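Local coordinates for putative acetyltransferase (Clostridium difficile, PDB 3DSB) that probably transfers an acyl group, most likely acetyl from acetyl-coenzyme A, to an acceptor substrate, as a member of the GNAT acetyltransferase family, at the interface of chains A and B. Residues are numbered along the deposited sequence; one frame, centred on the assembly and turned at random. Chains: chain A/B, Putative acetyltransferase.

Contact 1: the interface of chains A and B. Residues chain A 43-44, 47-48, 54; chain B 76, 78, 81.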
ATOM      1  N   LYS A  43     -12.222  -8.270  13.869  1.00 12.89           N
ATOM      2  CA  LYS A  43     -10.910  -8.921  13.856  1.00 12.74           C
ATOM      3  C   LYS A  43      -9.867  -8.046  13.136  1.00 11.44           C
ATOM      4  O   LYS A  43      -8.713  -7.952  13.584  1.00 13.38           O
ATOM      5  CB  LYS A  43     -10.968 -10.277  13.141  1.00 13.44           C
ATOM      6  CG  LYS A  43     -11.676 -11.364  13.953  1.00 15.49           C
ATOM      7  CD  LYS A  43     -11.875 -12.644  13.175  1.00 17.27           C
ATOM      8  CE  LYS A  43     -12.697 -13.629  14.004  1.00 22.61           C
ATOM      9  NZ  LYS A  43     -13.101 -14.776  13.176  1.00 28.96           N
ATOM     10  N   GLY A  44     -10.282  -7.450  12.011  1.00 10.88           N
ATOM     11  CA  GLY A  44      -9.350  -6.625  11.250  1.00 10.71           C
ATOM     12  C   GLY A  44      -8.922  -5.388  12.013  1.00 10.62           C
ATOM     13  O   GLY A  44      -7.777  -4.961  11.901  1.00 12.19           O
ATOM     14  N   ALA A  47      -6.585  -6.462  14.854  1.00 14.08           N
ATOM     15  CA  ALA A  47      -5.261  -6.848  14.383  1.00 15.32           C
ATOM     16  C   ALA A  47      -4.423  -5.590  14.146  1.00 14.28           C
ATOM     17  O   ALA A  47      -3.229  -5.541  14.468  1.00 17.00           O
ATOM     18  CB  ALA A  47      -5.344  -7.700  13.102  1.00 15.34           C
ATOM     19  N   LEU A  48      -5.044  -4.563  13.570  1.00 14.16           N
ATOM     20  CA  LEU A  48      -4.332  -3.329  13.313  0.50 14.55           C
ATOM     21  C   LEU A  48      -3.960  -2.638  14.635  1.00 15.40           C
ATOM     22  O   LEU A  48      -2.831  -2.169  14.799  1.00 15.16           O
ATOM     23  CB  LEU A  48      -5.197  -2.450  12.399  0.50 14.40           C
ATOM     24  CG  LEU A  48      -4.557  -1.364  11.543  0.50 15.07           C
ATOM     25  CD1 LEU A  48      -5.590  -0.903  10.498  0.50 15.08           C
ATOM     26  CD2 LEU A  48      -4.112  -0.208  12.403  0.50 18.36           C
ATOM     27  N   LYS A  54       1.450  -2.569  10.957  1.00 20.50           N
ATOM     28  CA  LYS A  54       0.404  -2.656   9.918  1.00 19.25           C
ATOM     29  C   LYS A  54      -0.169  -1.283   9.516  1.00 18.54           C
ATOM     30  O   LYS A  54      -0.837  -1.195   8.489  1.00 18.69           O
ATOM     31  CB  LYS A  54      -0.743  -3.553  10.364  1.00 19.74           C
ATOM     32  CG  LYS A  54      -0.434  -5.089  10.487  1.00 19.30           C
ATOM     33  CD  LYS A  54      -1.654  -5.900  10.906  1.00 19.63           C
ATOM     34  CE  LYS A  54      -1.453  -7.450  10.895  1.00 23.99           C
ATOM     35  NZ  LYS A  54      -0.462  -7.873  11.953  1.00 26.41           N
TER
ATOM     36  N   TRP B  76      -2.584  -3.636   4.956  1.00 10.51           N
ATOM     37  CA  TRP B  76      -3.560  -4.296   5.848  1.00 10.35           C
ATOM     38  C   TRP B  76      -4.950  -3.712   5.571  1.00 10.73           C
ATOM     39  O   TRP B  76      -5.117  -2.492   5.607  1.00 11.92           O
ATOM     40  CB  TRP B  76      -3.179  -4.105   7.322  1.00 11.65           C
ATOM     41  CG  TRP B  76      -4.136  -4.854   8.219  1.00 11.07           C
ATOM     42  CD1 TRP B  76      -5.180  -4.328   8.984  1.00 11.34           C
ATOM     43  CD2 TRP B  76      -4.192  -6.265   8.386  1.00 11.25           C
ATOM     44  NE1 TRP B  76      -5.879  -5.369   9.610  1.00 11.18           N
ATOM     45  CE2 TRP B  76      -5.299  -6.563   9.248  1.00 11.29           C
ATOM     46  CE3 TRP B  76      -3.444  -7.319   7.853  1.00 12.71           C
ATOM     47  CZ2 TRP B  76      -5.610  -7.876   9.647  1.00 11.42           C
ATOM     48  CZ3 TRP B  76      -3.749  -8.637   8.264  1.00 13.71           C
ATOM     49  CH2 TRP B  76      -4.839  -8.901   9.117  1.00 12.99           C
ATOM     50  N   ASP B  78      -8.429  -3.574   7.339  1.00  9.43           N
ATOM     51  CA  ASP B  78      -9.256  -3.839   8.492  1.00 10.29           C
ATOM     52  C   ASP B  78     -10.627  -4.385   8.089  1.00 10.05           C
ATOM     53  O   ASP B  78     -11.179  -5.303   8.745  1.00 11.49           O
ATOM     54  CB  ASP B  78      -9.327  -2.626   9.446  1.00 10.97           C
ATOM     55  CG  ASP B  78      -9.648  -1.295   8.759  1.00 12.15           C
ATOM     56  OD1 ASP B  78      -9.860  -1.261   7.526  1.00 13.92           O
ATOM     57  OD2 ASP B  78      -9.716  -0.279   9.499  1.00 13.77           O
ATOM     58  N   ASN B  81      -9.983  -8.000   7.088  1.00 10.98           N
ATOM     59  CA  ASN B  81      -9.172  -8.809   8.003  1.00 10.54           C
ATOM     60  C   ASN B  81      -8.069  -9.594   7.241  1.00 11.39           C
ATOM     61  O   ASN B  81      -7.894 -10.833   7.437  1.00 12.61           O
ATOM     62  CB  ASN B  81     -10.032  -9.785   8.824  1.00 12.01           C
ATOM     63  CG  ASN B  81      -9.230 -10.427   9.938  1.00 13.41           C
ATOM     64  OD1 ASN B  81      -8.309  -9.808  10.495  1.00 13.13           O
ATOM     65  ND2 ASN B  81      -9.553 -11.667  10.255  1.00 15.16           N
TER
HETATM   66  O   HOH W   1      -0.324  -2.498   6.240  1.00 12.32           O
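B:Trp76, at the end of strand 65-77, lays its indole against helix 38-50 and the short 3-10 helix 52-54 of chain A. With CG turned away from its own backbone N (chi1 -177°), the ring reaches across the boundary and presents a different part to each neighbour. The pyrrole N-H is spent on a helix carbonyl: B:Trp76 NE1 donates to A:Gly44 O at 3.0 Å, nearly straight at the hydrogen (161°), with the oxygen close to the indole plane. This bond helps fix the rotation of the ring. Around it the packing is close. The methyl of A:Ala47 stands over the CZ2 corner of the benzo ring, on the face that A:Lys54 covers, with A:Ala47 CB 3.5 Å from B:Trp76 CZ2, while A:Leu48 slides past the pyrrole end, its CD1 3.8 Å from B:Trp76 CD1. The aliphatic chain of A:Lys54 runs obliquely over that face, CD above the five-membered ring and CE above the six-membered ring, 3.6 Å separating A:Lys54 CD from B:Trp76 CD2. A bend at chi4 (67°) turns the terminal amine NZ away from the indole.

Toward B:Asn81 the fit is looser and more polar. Its amide lies beside A:Lys43 and A:Gly44, midway along the helix, ND2 3.5 Å from A:Lys43 CB, a contact without a hydrogen bond across. At the opposite margin a water takes the place of direct backbone pairing, lying 2.6 Å from A:Lys54 O and 2.8 Å from B:Trp76 N. The site seats a strand-end tryptophan of one subunit on the helical surface of the other, and would help hold the two-fold pair together if this dimer is the biological one.

Contact 2: the interface of chains A and B. Residues chain A 110, 114, 140-141; chain B 152.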
ATOM      1  N   LYS A 110      -1.204  15.190   7.315  1.00 14.62           N
ATOM      2  CA  LYS A 110      -0.287  15.954   6.419  1.00 15.65           C
ATOM      3  C   LYS A 110       0.897  16.463   7.214  1.00 16.08           C
ATOM      4  O   LYS A 110       2.034  16.418   6.712  1.00 15.82           O
ATOM      5  CB  LYS A 110      -0.996  17.127   5.731  1.00 15.91           C
ATOM      6  CG  LYS A 110      -1.912  16.705   4.589  1.00 18.25           C
ATOM      7  CD  LYS A 110      -2.890  17.778   4.138  1.00 19.09           C
ATOM      8  CE  LYS A 110      -2.193  18.963   3.620  1.00 21.83           C
ATOM      9  NZ  LYS A 110      -3.183  19.986   3.169  1.00 22.21           N
ATOM     10  N   ASP A 114       4.891  15.899   6.621  1.00 16.26           N
ATOM     11  CA  ASP A 114       5.809  16.980   6.311  1.00 18.42           C
ATOM     12  C   ASP A 114       6.951  17.024   7.336  1.00 19.02           C
ATOM     13  O   ASP A 114       8.084  17.394   7.005  1.00 20.22           O
ATOM     14  CB  ASP A 114       5.051  18.304   6.271  1.00 20.91           C
ATOM     15  CG  ASP A 114       4.245  18.472   4.973  1.00 22.29           C
ATOM     16  OD1 ASP A 114       4.586  17.841   3.927  1.00 25.39           O
ATOM     17  OD2 ASP A 114       3.295  19.271   4.992  1.00 27.42           O
ATOM     18  N   LEU A 140      -7.615  20.153  -0.094  1.00 19.20           N
ATOM     19  CA  LEU A 140      -6.569  19.784   0.846  1.00 18.01           C
ATOM     20  C   LEU A 140      -5.186  19.648   0.165  1.00 17.22           C
ATOM     21  O   LEU A 140      -4.256  19.072   0.739  1.00 16.94           O
ATOM     22  CB  LEU A 140      -6.959  18.480   1.557  1.00 17.73           C
ATOM     23  CG  LEU A 140      -8.111  18.660   2.570  1.00 17.92           C
ATOM     24  CD1 LEU A 140      -8.811  17.325   2.742  1.00 19.13           C
ATOM     25  CD2 LEU A 140      -7.557  19.179   3.876  1.00 19.41           C
ATOM     26  N   ASN A 141      -5.071  20.165  -1.054  1.00 16.99           N
ATOM     27  CA  ASN A 141      -3.824  20.122  -1.812  1.00 18.12           C
ATOM     28  C   ASN A 141      -3.417  18.701  -2.210  1.00 16.70           C
ATOM     29  O   ASN A 141      -2.228  18.375  -2.318  1.00 16.42           O
ATOM     30  CB  ASN A 141      -2.666  20.860  -1.105  1.00 19.01           C
ATOM     31  CG  ASN A 141      -2.935  22.351  -0.963  1.00 24.03           C
ATOM     32  OD1 ASN A 141      -3.662  22.936  -1.753  1.00 29.89           O
ATOM     33  ND2 ASN A 141      -2.362  22.962   0.053  1.00 31.62           N
TER
ATOM     34  N   TYR B 152      -0.577  13.890  -2.075  1.00 14.24           N
ATOM     35  CA  TYR B 152      -0.137  15.158  -1.546  1.00 14.15           C
ATOM     36  C   TYR B 152       1.389  15.164  -1.652  1.00 14.42           C
ATOM     37  O   TYR B 152       2.038  14.206  -1.196  1.00 15.01           O
ATOM     38  CB  TYR B 152      -0.558  15.251  -0.081  1.00 15.04           C
ATOM     39  CG  TYR B 152       0.082  16.370   0.700  1.00 15.94           C
ATOM     40  CD1 TYR B 152      -0.171  17.706   0.382  1.00 16.34           C
ATOM     41  CD2 TYR B 152       0.917  16.088   1.793  1.00 16.70           C
ATOM     42  CE1 TYR B 152       0.424  18.730   1.092  1.00 18.15           C
ATOM     43  CE2 TYR B 152       1.510  17.120   2.530  1.00 17.90           C
ATOM     44  CZ  TYR B 152       1.237  18.431   2.184  1.00 16.69           C
ATOM     45  OH  TYR B 152       1.835  19.447   2.908  1.00 20.49           O
TER
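Chi1 of 167° swings the ring of B:Tyr152 away from its backbone N, sending the phenol from strand 147-152 toward helix 101-115 of chain A. There A:Lys110 and A:Asp114, one helical turn apart, receive the ring between them and the 140-141 segment. The lysine crosses it at about a right angle. Its chain kinks at chi3 (62°), and CE comes to rest over one face, 3.6 Å from B:Tyr152 CE1, while CG passes nearer the other rim. Beyond the ring, A:Lys110 NZ returns to its own subunit and donates to A:Leu140 O at 2.8 Å, approaching from above the carbonyl plane, which should steady the methylenes that cover the tyrosine.

The phenol hydroxyl is held by the carboxylate. B:Tyr152 OH donates to A:Asp114 OD2 at 2.6 Å, on the syn side of that oxygen, with the carboxylate and ring planes turned 50° apart. At the CD1 edge, A:Asn141 O lies in the ring plane, 3.5 Å from B:Tyr152 CD1. Together the helix and the 140-141 segment receive a tyrosine from the partner, joining a buried aromatic surface to a directed polar bond, and may help fix how the two subunits align, if this dimer is the biological one.

The C-alpha centres of contact 1 and contact 2 lie about 25 Å apart, and the two share no residue. Each sets an aromatic side chain from a strand of chain B, in strand 65-77 or strand 147-152, against chain A: helix 38-50 with the 3-10 helix 52-54 in contact 1, helix 101-115 with the 140-141 loop in contact 2. Two-fold symmetry repeats both with the chains exchanged, giving four such aromatic contacts. Attachments this widely spaced could limit rocking of one subunit on the other, although the structure alone does not show that the pair persists in solution.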